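Local coordinates for probable transcriptional regulator, ArsR family protein (Rhodococcus sp. RHA1, PDB 3F6O), which probably binds DNA as a dimeric winged helix-turn-helix transcription factor of the ArsR family, at residues G10-L15 / F54-W60. Residue numbers count along the deposited sequence, not the author numbering.
Sequences GIFQAL and FLEDSGW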
loop_
_atom_site.group_PDB
_atom_site.type_symbol
_atom_site.label_atom_id
_atom_site.label_comp_id
_atom_site.label_asym_id
_atom_site.label_seq_id
_atom_site.Cartn_x
_atom_site.Cartn_y
_atom_site.Cartn_z
ATOM N N GLY A 10 -8.421 -1.129 -0.843
ATOM C CA GLY A 10 -8.414 -2.041 0.294
ATOM C C GLY A 10 -7.143 -2.879 0.385
ATOM O O GLY A 10 -6.701 -3.231 1.468
ATOM N N ILE A 11 -6.588 -3.240 -0.764
ATOM C CA ILE A 11 -5.328 -3.999 -0.819
ATOM C C ILE A 11 -4.205 -3.199 -0.147
ATOM O O ILE A 11 -3.479 -3.710 0.695
ATOM C CB ILE A 11 -5.002 -4.391 -2.283
ATOM C CG1 ILE A 11 -5.872 -5.597 -2.706
ATOM C CG2 ILE A 11 -3.499 -4.702 -2.489
ATOM C CD1 ILE A 11 -5.798 -5.851 -4.193
ATOM N N PHE A 12 -4.076 -1.934 -0.515
ATOM C CA PHE A 12 -3.059 -1.105 0.103
ATOM C C PHE A 12 -3.388 -0.746 1.562
ATOM O O PHE A 12 -2.497 -0.744 2.394
ATOM C CB PHE A 12 -2.813 0.145 -0.727
ATOM C CG PHE A 12 -2.035 -0.101 -1.968
ATOM C CD1 PHE A 12 -0.752 -0.639 -1.904
ATOM C CD2 PHE A 12 -2.547 0.276 -3.195
ATOM C CE1 PHE A 12 -0.028 -0.838 -3.077
ATOM C CE2 PHE A 12 -1.813 0.093 -4.377
ATOM C CZ PHE A 12 -0.554 -0.467 -4.308
ATOM N N GLN A 13 -4.660 -0.494 1.891
ATOM C CA GLN A 13 -5.019 -0.232 3.294
ATOM C C GLN A 13 -4.641 -1.394 4.221
ATOM O O GLN A 13 -4.243 -1.188 5.383
ATOM C CB GLN A 13 -6.524 0.073 3.411
ATOM C CG GLN A 13 -6.954 0.501 4.808
ATOM C CD GLN A 13 -6.383 1.829 5.226
ATOM O OE1 GLN A 13 -6.746 2.862 4.682
ATOM N NE2 GLN A 13 -5.481 1.814 6.213
ATOM N N ALA A 14 -4.766 -2.614 3.704
ATOM C CA ALA A 14 -4.430 -3.799 4.470
ATOM C C ALA A 14 -2.956 -3.777 4.854
ATOM O O ALA A 14 -2.608 -4.115 5.982
ATOM C CB ALA A 14 -4.786 -5.067 3.709
ATOM N N LEU A 15 -2.107 -3.361 3.921
ATOM C CA LEU A 15 -0.657 -3.301 4.158
ATOM C C LEU A 15 -0.191 -2.132 5.044
ATOM O O LEU A 15 0.975 -2.091 5.458
ATOM C CB LEU A 15 0.098 -3.244 2.808
ATOM C CG LEU A 15 -0.043 -4.450 1.896
ATOM C CD1 LEU A 15 0.843 -4.317 0.629
ATOM C CD2 LEU A 15 0.258 -5.750 2.636
ATOM N N PHE A 54 -9.969 -8.125 8.114
ATOM C CA PHE A 54 -9.596 -7.118 7.127
ATOM C C PHE A 54 -8.756 -7.776 6.033
ATOM O O PHE A 54 -8.974 -7.525 4.840
ATOM C CB PHE A 54 -8.864 -5.933 7.783
ATOM C CG PHE A 54 -8.798 -4.725 6.893
ATOM C CD1 PHE A 54 -9.646 -3.650 7.098
ATOM C CD2 PHE A 54 -7.943 -4.691 5.796
ATOM C CE1 PHE A 54 -9.597 -2.545 6.242
ATOM C CE2 PHE A 54 -7.903 -3.588 4.937
ATOM C CZ PHE A 54 -8.725 -2.543 5.150
ATOM N N LEU A 55 -7.805 -8.636 6.439
ATOM C CA LEU A 55 -6.970 -9.403 5.489
ATOM C C LEU A 55 -7.813 -10.288 4.559
ATOM O O LEU A 55 -7.567 -10.373 3.349
ATOM C CB LEU A 55 -5.924 -10.276 6.240
ATOM C CG LEU A 55 -4.698 -9.490 6.778
ATOM C CD1 LEU A 55 -3.709 -10.419 7.538
ATOM C CD2 LEU A 55 -3.980 -8.739 5.621
ATOM N N GLU A 56 -8.828 -10.929 5.117
ATOM C CA GLU A 56 -9.672 -11.785 4.296
ATOM C C GLU A 56 -10.545 -10.938 3.351
ATOM O O GLU A 56 -10.608 -11.215 2.159
ATOM C CB GLU A 56 -10.512 -12.762 5.132
ATOM C CG GLU A 56 -11.127 -13.861 4.197
ATOM C CD GLU A 56 -11.646 -15.118 4.906
ATOM O OE1 GLU A 56 -11.871 -15.082 6.149
ATOM O OE2 GLU A 56 -11.841 -16.146 4.178
ATOM N N ASP A 57 -11.170 -9.901 3.885
ATOM C CA ASP A 57 -12.051 -9.050 3.083
ATOM C C ASP A 57 -11.325 -8.377 1.937
ATOM O O ASP A 57 -11.876 -8.235 0.865
ATOM C CB ASP A 57 -12.752 -7.999 3.944
ATOM C CG ASP A 57 -13.828 -8.601 4.821
ATOM O OD1 ASP A 57 -14.300 -9.725 4.538
ATOM O OD2 ASP A 57 -14.197 -7.943 5.810
ATOM N N SER A 58 -10.081 -7.956 2.169
ATOM C CA SER A 58 -9.286 -7.341 1.119
ATOM C C SER A 58 -8.611 -8.349 0.154
ATOM O O SER A 58 -7.943 -7.941 -0.815
ATOM C CB SER A 58 -8.265 -6.376 1.742
ATOM O OG SER A 58 -7.408 -7.063 2.641
ATOM N N GLY A 59 -8.789 -9.648 0.387
ATOM C CA GLY A 59 -8.292 -10.687 -0.543
ATOM C C GLY A 59 -6.883 -11.216 -0.280
ATOM O O GLY A 59 -6.385 -12.038 -1.039
ATOM N N TRP A 60 -6.225 -10.730 0.784
ATOM C CA TRP A 60 -4.830 -11.138 1.100
ATOM C C TRP A 60 -4.731 -12.565 1.658
ATOM O O TRP A 60 -3.706 -13.221 1.488
ATOM C CB TRP A 60 -4.185 -10.152 2.111
ATOM C CG TRP A 60 -3.671 -8.907 1.468
ATOM C CD1 TRP A 60 -4.257 -7.682 1.471
ATOM C CD2 TRP A 60 -2.480 -8.784 0.678
ATOM N NE1 TRP A 60 -3.479 -6.780 0.748
ATOM C CE2 TRP A 60 -2.394 -7.446 0.247
ATOM C CE3 TRP A 60 -1.465 -9.683 0.307
ATOM C CZ2 TRP A 60 -1.325 -6.973 -0.531
ATOM C CZ3 TRP A 60 -0.406 -9.202 -0.460
ATOM C CH2 TRP A 60 -0.363 -7.878 -0.888
#
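Helix 5-15 lies against the C-terminal end of helix 45-57, the probable DNA-recognition helix of this winged helix-turn-helix fold. At Gly10 the backbones come close, CA to CA of Ser58 5.4 Å; its carbonyl O lies 3.5 Å from Ser58 CB and also meets the edge of the Phe54 ring. The Ser58 hydroxyl is turned back on the last turn of helix 45-57, with OG donating to Phe54 O (2.7 Å). Ile11 supplies the one hydrogen bond between the segments: Trp60 NE1 donates to Ile11 O (3.1 Å, 160°), holding the indole against the helix backbone, while Ile11 CG2 packs on Trp60 CZ2 at 3.7 Å. Gln13 rests its CG on Phe54 CZ (3.5 Å), its amide pairing with Gln13 of the second subunit. Ala14 points into the middle of the contact, its CB touching Phe54, Leu55, Ser58 and Trp60. Leu15 CD2 covers the indole face in a CH-pi contact, 4.1 Å from the six-membered ring centroid. A Schellman motif at Gly59, with positive phi, ends helix 45-57 and leads to Trp60, just before wing strand 61-66. There Trp60 is wedged between helix 5-15, Leu24 of helix 18-28 and Pro78 of helix 77-94, while Phe12 and Leu15 face the second subunit.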